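Local atomic coordinates of ribosomal RNA small subunit methyltransferase E (Legionella pneumophila, PDB entry 5O95), a protein that probably methylates the N3 position of a specific uridine in 16S ribosomal RNA, using S-adenosyl-L-methionine as the methyl donor. Residues Lys82-Gln87 / Asp160-Glu165. Numbering follows the deposited sequence.
Sequences KIHLAQ and DQFVRE
Ala86 on the strand 82-87 and Phe162 on the short helix 160-165 are the backbone neighbours of this contact, their CA atoms 8.1 Å apart, and a single aromatic ring bridges that gap. Strand alternation decides which residues take part: His84 and Ala86 both point toward the helix, whereas Leu85 between them points away. The first torsion of Phe162 (chi1 -177°) sets CG opposite the backbone N, carrying the ring from the helix to the strand. The methyl group of Ala86 lies over one face of it, a CH-pi contact with CB 3.6 Å from the ring centroid and 18° off the normal. The strand belongs to the parallel sheet of the SPOUT methyltransferase domain, where it runs between strands 109-114 and 191-196; Phe162 also touches Thr111, Leu113 and Ile195 of those neighbours, so that the ring packs on three adjacent strands of the sheet. Beside Ala86, the same ring turns its edge to His84 in a T-shaped pair, the planes inclined at 74° and the centroids 5.1 Å apart. Phe162 CE1 does the touching, standing above the imidazole, offset toward its rim, and 3.5 Å from His84 CE1. Both imidazole nitrogens are engaged, NE2 with Thr111 OG1 and ND1 with Glu168 OE2, two bonds that should hold the buried ring in the rotation that presents a face to Phe162.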
loop_
_atom_site.group_PDB
_atom_site.type_symbol
_atom_site.label_atom_id
_atom_site.label_comp_id
_atom_site.label_asym_id
_atom_site.label_seq_id
_atom_site.Cartn_x
_atom_site.Cartn_y
_atom_site.Cartn_z
ATOM N N LYS B 82 -0.282 13.200 14.565
ATOM C CA LYS B 82 -1.159 13.759 13.535
ATOM C C LYS B 82 -0.333 14.058 12.295
ATOM O O LYS B 82 0.469 14.996 12.288
ATOM C CB LYS B 82 -1.813 15.044 14.037
ATOM C CG LYS B 82 -2.424 14.938 15.399
ATOM C CD LYS B 82 -3.419 13.825 15.466
ATOM C CE LYS B 82 -4.028 13.780 16.870
ATOM N NZ LYS B 82 -4.805 12.542 17.161
ATOM N N ILE B 83 -0.499 13.247 11.261
ATOM C CA ILE B 83 0.254 13.408 10.021
ATOM C C ILE B 83 -0.613 14.191 9.051
ATOM O O ILE B 83 -1.781 13.846 8.840
ATOM C CB ILE B 83 0.619 12.047 9.419
ATOM C CG1 ILE B 83 1.363 11.190 10.457
ATOM C CG2 ILE B 83 1.440 12.248 8.149
ATOM C CD1 ILE B 83 1.665 9.783 9.960
ATOM N N HIS B 84 -0.049 15.243 8.474
ATOM C CA HIS B 84 -0.671 15.991 7.387
ATOM C C HIS B 84 0.092 15.624 6.116
ATOM O O HIS B 84 1.243 16.039 5.939
ATOM C CB HIS B 84 -0.578 17.487 7.650
ATOM C CG HIS B 84 -1.264 18.321 6.613
ATOM N ND1 HIS B 84 -1.355 19.690 6.710
ATOM C CD2 HIS B 84 -1.898 17.982 5.465
ATOM C CE1 HIS B 84 -2.017 20.162 5.666
ATOM N NE2 HIS B 84 -2.355 19.145 4.894
ATOM N N LEU B 85 -0.559 14.844 5.250
ATOM C CA LEU B 85 0.008 14.376 3.995
ATOM C C LEU B 85 -0.352 15.357 2.895
ATOM O O LEU B 85 -1.529 15.675 2.713
ATOM C CB LEU B 85 -0.610 13.025 3.633
ATOM C CG LEU B 85 -0.218 12.557 2.227
ATOM C CD1 LEU B 85 1.310 12.361 2.060
ATOM C CD2 LEU B 85 -0.990 11.276 1.877
ATOM N N ALA B 86 0.661 15.814 2.153
ATOM C CA ALA B 86 0.456 16.649 0.972
ATOM C C ALA B 86 0.877 15.776 -0.199
ATOM O O ALA B 86 2.063 15.470 -0.345
ATOM C CB ALA B 86 1.294 17.926 1.048
ATOM N N GLN B 87 -0.098 15.297 -0.973
ATOM C CA GLN B 87 0.135 14.286 -2.001
ATOM C C GLN B 87 -0.017 14.954 -3.353
ATOM O O GLN B 87 -1.092 15.477 -3.663
ATOM C CB GLN B 87 -0.889 13.152 -1.875
ATOM C CG GLN B 87 -0.713 12.027 -2.895
ATOM C CD GLN B 87 0.518 11.163 -2.622
ATOM O OE1 GLN B 87 1.025 11.141 -1.512
ATOM N NE2 GLN B 87 1.006 10.455 -3.647
ATOM N N ASP B 160 3.980 26.237 -3.073
ATOM C CA ASP B 160 4.425 27.419 -2.343
ATOM C C ASP B 160 3.444 27.799 -1.239
ATOM O O ASP B 160 3.859 28.157 -0.131
ATOM C CB ASP B 160 4.696 28.599 -3.285
ATOM C CG ASP B 160 3.478 29.025 -4.073
ATOM O OD1 ASP B 160 2.479 28.283 -4.122
ATOM O OD2 ASP B 160 3.528 30.124 -4.661
ATOM N N GLN B 161 2.141 27.729 -1.520
ATOM C CA GLN B 161 1.160 27.953 -0.461
ATOM C C GLN B 161 1.286 26.911 0.641
ATOM O O GLN B 161 1.183 27.237 1.830
ATOM C CB GLN B 161 -0.261 27.958 -1.023
ATOM C CG GLN B 161 -1.299 28.225 0.048
ATOM C CD GLN B 161 -2.684 28.471 -0.510
ATOM O OE1 GLN B 161 -2.919 28.334 -1.709
ATOM N NE2 GLN B 161 -3.615 28.831 0.367
ATOM N N PHE B 162 1.515 25.647 0.277
ATOM C CA PHE B 162 1.589 24.614 1.304
ATOM C C PHE B 162 2.758 24.849 2.252
ATOM O O PHE B 162 2.603 24.765 3.474
ATOM C CB PHE B 162 1.660 23.216 0.696
ATOM C CG PHE B 162 1.656 22.141 1.726
ATOM C CD1 PHE B 162 0.462 21.661 2.239
ATOM C CD2 PHE B 162 2.851 21.628 2.211
ATOM C CE1 PHE B 162 0.461 20.672 3.214
ATOM C CE2 PHE B 162 2.856 20.649 3.187
ATOM C CZ PHE B 162 1.660 20.173 3.690
ATOM N N VAL B 163 3.947 25.128 1.710
ATOM C CA VAL B 163 5.085 25.329 2.600
ATOM C C VAL B 163 4.955 26.625 3.398
ATOM O O VAL B 163 5.424 26.704 4.540
ATOM C CB VAL B 163 6.429 25.193 1.858
ATOM C CG1 VAL B 163 6.465 23.880 1.080
ATOM C CG2 VAL B 163 6.697 26.391 0.956
ATOM N N ARG B 164 4.303 27.648 2.833
ATOM C CA ARG B 164 4.151 28.908 3.552
ATOM C C ARG B 164 3.267 28.728 4.783
ATOM O O ARG B 164 3.544 29.301 5.844
ATOM C CB ARG B 164 3.603 29.983 2.608
ATOM C CG ARG B 164 2.636 30.965 3.254
ATOM C CD ARG B 164 2.450 32.214 2.395
ATOM N NE ARG B 164 2.278 31.898 0.980
ATOM C CZ ARG B 164 1.102 31.724 0.387
ATOM N NH1 ARG B 164 -0.019 31.838 1.087
ATOM N NH2 ARG B 164 1.048 31.437 -0.908
ATOM N N GLU B 165 2.236 27.893 4.675
ATOM C CA GLU B 165 1.243 27.748 5.732
ATOM C C GLU B 165 1.549 26.634 6.723
ATOM O O GLU B 165 0.939 26.606 7.799
ATOM C CB GLU B 165 -0.139 27.490 5.125
ATOM C CG GLU B 165 -0.637 28.628 4.257
ATOM C CD GLU B 165 -1.958 28.315 3.584
ATOM O OE1 GLU B 165 -2.368 27.135 3.570
ATOM O OE2 GLU B 165 -2.583 29.256 3.060
#